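Local coordinates for protein Atp-dependent DNA ligase (Psychromonas sp., PDB 4D05) that probably seals nicks in DNA in an ATP-dependent reaction that passes through a covalent enzyme-adenylate intermediate, at residues K177-Y188 against P227-T238. Sequence-based numbering, arbitrary orientation.
Sequences KFEDAEATVIAY and PPIGSLITYRFT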
# COMPACT_ATOMS: atom_id res chain seq x y z
N LYS A 177 9.07 0.46 -1.90
CA LYS A 177 10.47 0.87 -1.86
C LYS A 177 10.81 1.71 -0.68
O LYS A 177 11.93 1.62 -0.14
CB LYS A 177 10.85 1.59 -3.16
CG LYS A 177 11.18 0.58 -4.25
CD LYS A 177 12.19 1.06 -5.19
CE LYS A 177 12.45 0.00 -6.26
NZ LYS A 177 13.25 0.61 -7.34
N PHE A 178 9.86 2.52 -0.25
CA PHE A 178 10.06 3.33 0.90
C PHE A 178 8.75 3.72 1.57
O PHE A 178 7.64 3.50 1.06
CB PHE A 178 10.82 4.60 0.51
CG PHE A 178 10.15 5.39 -0.55
CD1 PHE A 178 9.11 6.25 -0.23
CD2 PHE A 178 10.54 5.26 -1.88
CE1 PHE A 178 8.47 6.99 -1.23
CE2 PHE A 178 9.90 5.99 -2.87
CZ PHE A 178 8.86 6.86 -2.54
N GLU A 179 8.94 4.30 2.76
CA GLU A 179 7.91 4.87 3.61
C GLU A 179 8.22 6.37 3.79
O GLU A 179 9.37 6.79 3.70
CB GLU A 179 7.97 4.19 5.01
CG GLU A 179 7.83 2.64 5.02
CD GLU A 179 8.06 2.03 6.43
OE1 GLU A 179 7.26 2.38 7.35
OE2 GLU A 179 9.04 1.24 6.61
N ASP A 180 7.17 7.17 3.93
CA ASP A 180 7.28 8.61 4.24
C ASP A 180 6.61 8.86 5.61
O ASP A 180 5.72 8.11 6.03
CB ASP A 180 6.64 9.48 3.14
CG ASP A 180 7.52 9.62 1.88
OD1 ASP A 180 8.66 9.09 1.85
OD2 ASP A 180 7.07 10.29 0.92
N ALA A 181 7.04 9.90 6.33
CA ALA A 181 6.38 10.30 7.56
C ALA A 181 6.78 11.74 7.85
O ALA A 181 7.62 12.31 7.14
CB ALA A 181 6.80 9.42 8.65
N GLU A 182 6.17 12.32 8.88
CA GLU A 182 6.45 13.72 9.25
C GLU A 182 7.25 13.88 10.54
O GLU A 182 7.21 13.06 11.46
CB GLU A 182 5.15 14.55 9.32
CG GLU A 182 4.58 14.93 7.94
CD GLU A 182 4.07 13.74 7.16
OE1 GLU A 182 3.09 13.12 7.62
OE2 GLU A 182 4.62 13.43 6.08
N ALA A 183 7.99 14.98 10.60
CA ALA A 183 8.77 15.31 11.79
C ALA A 183 8.95 16.81 11.84
O ALA A 183 8.81 17.50 10.83
CB ALA A 183 10.14 14.65 11.76
N THR A 184 9.32 17.31 13.02
CA THR A 184 9.53 18.74 13.21
C THR A 184 11.03 19.04 13.23
O THR A 184 11.78 18.37 13.92
CB THR A 184 8.88 19.20 14.53
OG1 THR A 184 7.48 18.99 14.46
CG2 THR A 184 9.16 20.68 14.82
N VAL A 185 11.46 20.04 12.46
CA VAL A 185 12.85 20.43 12.46
C VAL A 185 13.15 21.12 13.79
O VAL A 185 12.45 22.07 14.15
CB VAL A 185 13.18 21.42 11.32
CG1 VAL A 185 14.66 21.83 11.36
CG2 VAL A 185 12.84 20.80 9.98
N ILE A 186 14.17 20.67 14.52
CA ILE A 186 14.45 21.29 15.82
C ILE A 186 15.81 21.97 15.92
O ILE A 186 15.99 22.83 16.78
CB ILE A 186 14.29 20.29 17.01
CG1 ILE A 186 15.31 19.13 16.96
CG2 ILE A 186 12.89 19.67 17.01
CD1 ILE A 186 15.30 18.27 18.21
N ALA A 187 16.74 21.64 15.02
CA ALA A 187 18.05 22.29 15.03
C ALA A 187 18.76 22.05 13.71
O ALA A 187 18.41 21.14 12.94
CB ALA A 187 18.89 21.73 16.15
N TYR A 188 19.76 22.90 13.46
CA TYR A 188 20.68 22.72 12.34
C TYR A 188 22.02 22.17 12.82
O TYR A 188 22.47 22.46 13.94
CB TYR A 188 20.97 24.04 11.65
CG TYR A 188 19.79 24.75 11.08
CD1 TYR A 188 18.75 24.07 10.46
CD2 TYR A 188 19.71 26.14 11.15
CE1 TYR A 188 17.67 24.75 9.92
CE2 TYR A 188 18.65 26.83 10.62
CZ TYR A 188 17.63 26.13 9.99
OH TYR A 188 16.59 26.83 9.46
N PRO A 227 15.35 24.42 5.62
CA PRO A 227 14.00 24.48 6.17
C PRO A 227 14.02 25.23 7.50
O PRO A 227 14.94 25.03 8.29
CB PRO A 227 13.65 23.01 6.44
CG PRO A 227 14.65 22.22 5.73
CD PRO A 227 15.84 23.04 5.47
N PRO A 228 13.01 26.07 7.74
CA PRO A 228 12.97 26.80 9.01
C PRO A 228 12.93 25.85 10.21
O PRO A 228 12.24 24.81 10.17
CB PRO A 228 11.65 27.58 8.93
CG PRO A 228 11.37 27.70 7.46
CD PRO A 228 11.86 26.40 6.88
N ILE A 229 13.59 26.22 11.30
CA ILE A 229 13.45 25.46 12.52
C ILE A 229 12.00 25.63 12.95
O ILE A 229 11.43 26.72 12.80
CB ILE A 229 14.43 25.94 13.60
CG1 ILE A 229 15.88 25.62 13.15
CG2 ILE A 229 14.12 25.27 14.93
CD1 ILE A 229 16.96 26.28 14.02
N GLY A 230 11.39 24.52 13.37
CA GLY A 230 10.00 24.52 13.78
C GLY A 230 9.08 23.98 12.70
O GLY A 230 7.91 23.67 12.99
N SER A 231 9.57 23.89 11.45
CA SER A 231 8.73 23.46 10.37
C SER A 231 8.44 21.96 10.45
O SER A 231 9.23 21.18 11.02
CB SER A 231 9.31 23.83 9.02
OG SER A 231 10.54 23.19 8.74
N LEU A 232 7.28 21.59 9.92
CA LEU A 232 6.90 20.20 9.79
C LEU A 232 7.34 19.76 8.41
O LEU A 232 6.96 20.37 7.42
CB LEU A 232 5.38 20.05 9.93
CG LEU A 232 4.90 18.59 9.93
CD1 LEU A 232 5.28 17.91 11.24
CD2 LEU A 232 3.37 18.50 9.66
N ILE A 233 8.18 18.73 8.35
CA ILE A 233 8.73 18.25 7.10
C ILE A 233 8.36 16.80 6.92
O ILE A 233 8.00 16.13 7.90
CB ILE A 233 10.28 18.46 7.01
CG1 ILE A 233 11.05 17.66 8.09
CG2 ILE A 233 10.56 19.96 7.13
CD1 ILE A 233 11.35 16.24 7.72
N THR A 234 8.45 16.33 5.67
CA THR A 234 8.29 14.93 5.38
C THR A 234 9.66 14.34 5.10
O THR A 234 10.47 14.94 4.38
CB THR A 234 7.41 14.73 4.14
OG1 THR A 234 6.08 15.14 4.45
CG2 THR A 234 7.40 13.26 3.73
N TYR A 235 9.91 13.18 5.70
CA TYR A 235 11.13 12.44 5.44
C TYR A 235 10.76 11.06 4.91
O TYR A 235 9.63 10.61 5.09
CB TYR A 235 11.99 12.33 6.69
CG TYR A 235 11.37 11.57 7.82
CD1 TYR A 235 10.52 12.19 8.72
CD2 TYR A 235 11.66 10.23 8.00
CE1 TYR A 235 9.94 11.49 9.78
CE2 TYR A 235 11.09 9.51 9.05
CZ TYR A 235 10.22 10.14 9.93
OH TYR A 235 9.68 9.41 10.98
N ARG A 236 11.74 10.44 4.27
CA ARG A 236 11.57 9.15 3.63
C ARG A 236 12.51 8.19 4.32
O ARG A 236 13.59 8.58 4.79
CB ARG A 236 11.91 9.32 2.14
CG ARG A 236 11.82 8.06 1.34
CD ARG A 236 11.95 8.37 -0.12
NE ARG A 236 10.91 9.28 -0.58
CZ ARG A 236 10.83 9.74 -1.84
NH1 ARG A 236 11.73 9.36 -2.76
NH2 ARG A 236 9.87 10.56 -2.19
N PHE A 237 12.09 6.92 4.46
CA PHE A 237 12.88 5.95 5.19
C PHE A 237 12.42 4.55 4.85
O PHE A 237 11.45 4.37 4.15
CB PHE A 237 12.73 6.20 6.70
CG PHE A 237 11.37 5.86 7.24
CD1 PHE A 237 10.31 6.72 7.06
CD2 PHE A 237 11.14 4.67 7.93
CE1 PHE A 237 9.05 6.41 7.55
CE2 PHE A 237 9.87 4.36 8.44
CZ PHE A 237 8.83 5.25 8.25
N THR A 238 13.09 3.55 5.38
CA THR A 238 12.53 2.20 5.30
C THR A 238 12.92 1.38 6.53
O THR A 238 14.10 1.09 6.74
CB THR A 238 12.89 1.52 3.97
OG1 THR A 238 12.23 0.25 3.92
CG2 THR A 238 14.38 1.31 3.83
O HOH W 1 6.97 10.33 12.13
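Glu179 to Thr184 pairs antiparallel with Leu232 to Phe237 in the five-stranded sheet of the OB-fold domain, a ladder evidenced by reciprocal bonds at Glu179-Phe237, Ala181-Tyr235 and Ala183-Ile233. Their face is tight: Ala183, Ile233, Tyr235 and Phe237 are buried. Glu179 CB lies over one face of the Phe237 ring, 3.7 Å from its centroid. Farther along the same face, Ala183 CB packs 3.7 Å from Tyr235 CE1. A water bridges Tyr235 OH and Glu182 O, and Asn206 also bonds this hydroxyl.

The other face is more polar and opens to solvent at Asp180, although Thr234 is buried. Thr234 OG1 donates to Glu182 OE2 (2.8 Å) on the anti side, somewhat out of the carboxylate plane, and also bonds Arg255. At the exposed Phe178 end, the Arg236 guanidinium stacks on the ring, planes 9° apart; a bend at chi3 (-59°) turns it there. Its weak 3.3 Å NE bond to Asp180 OD1 is doubtful, since Asp180 has a second conformation.

A type II turn from Pro228 to Ser231 returns Gly230 N to Val185 O. Ile229 CG1 covers one face of Tyr188, whose OH donates to Pro227 O at 2.7 Å, from 39° out of the carbonyl plane.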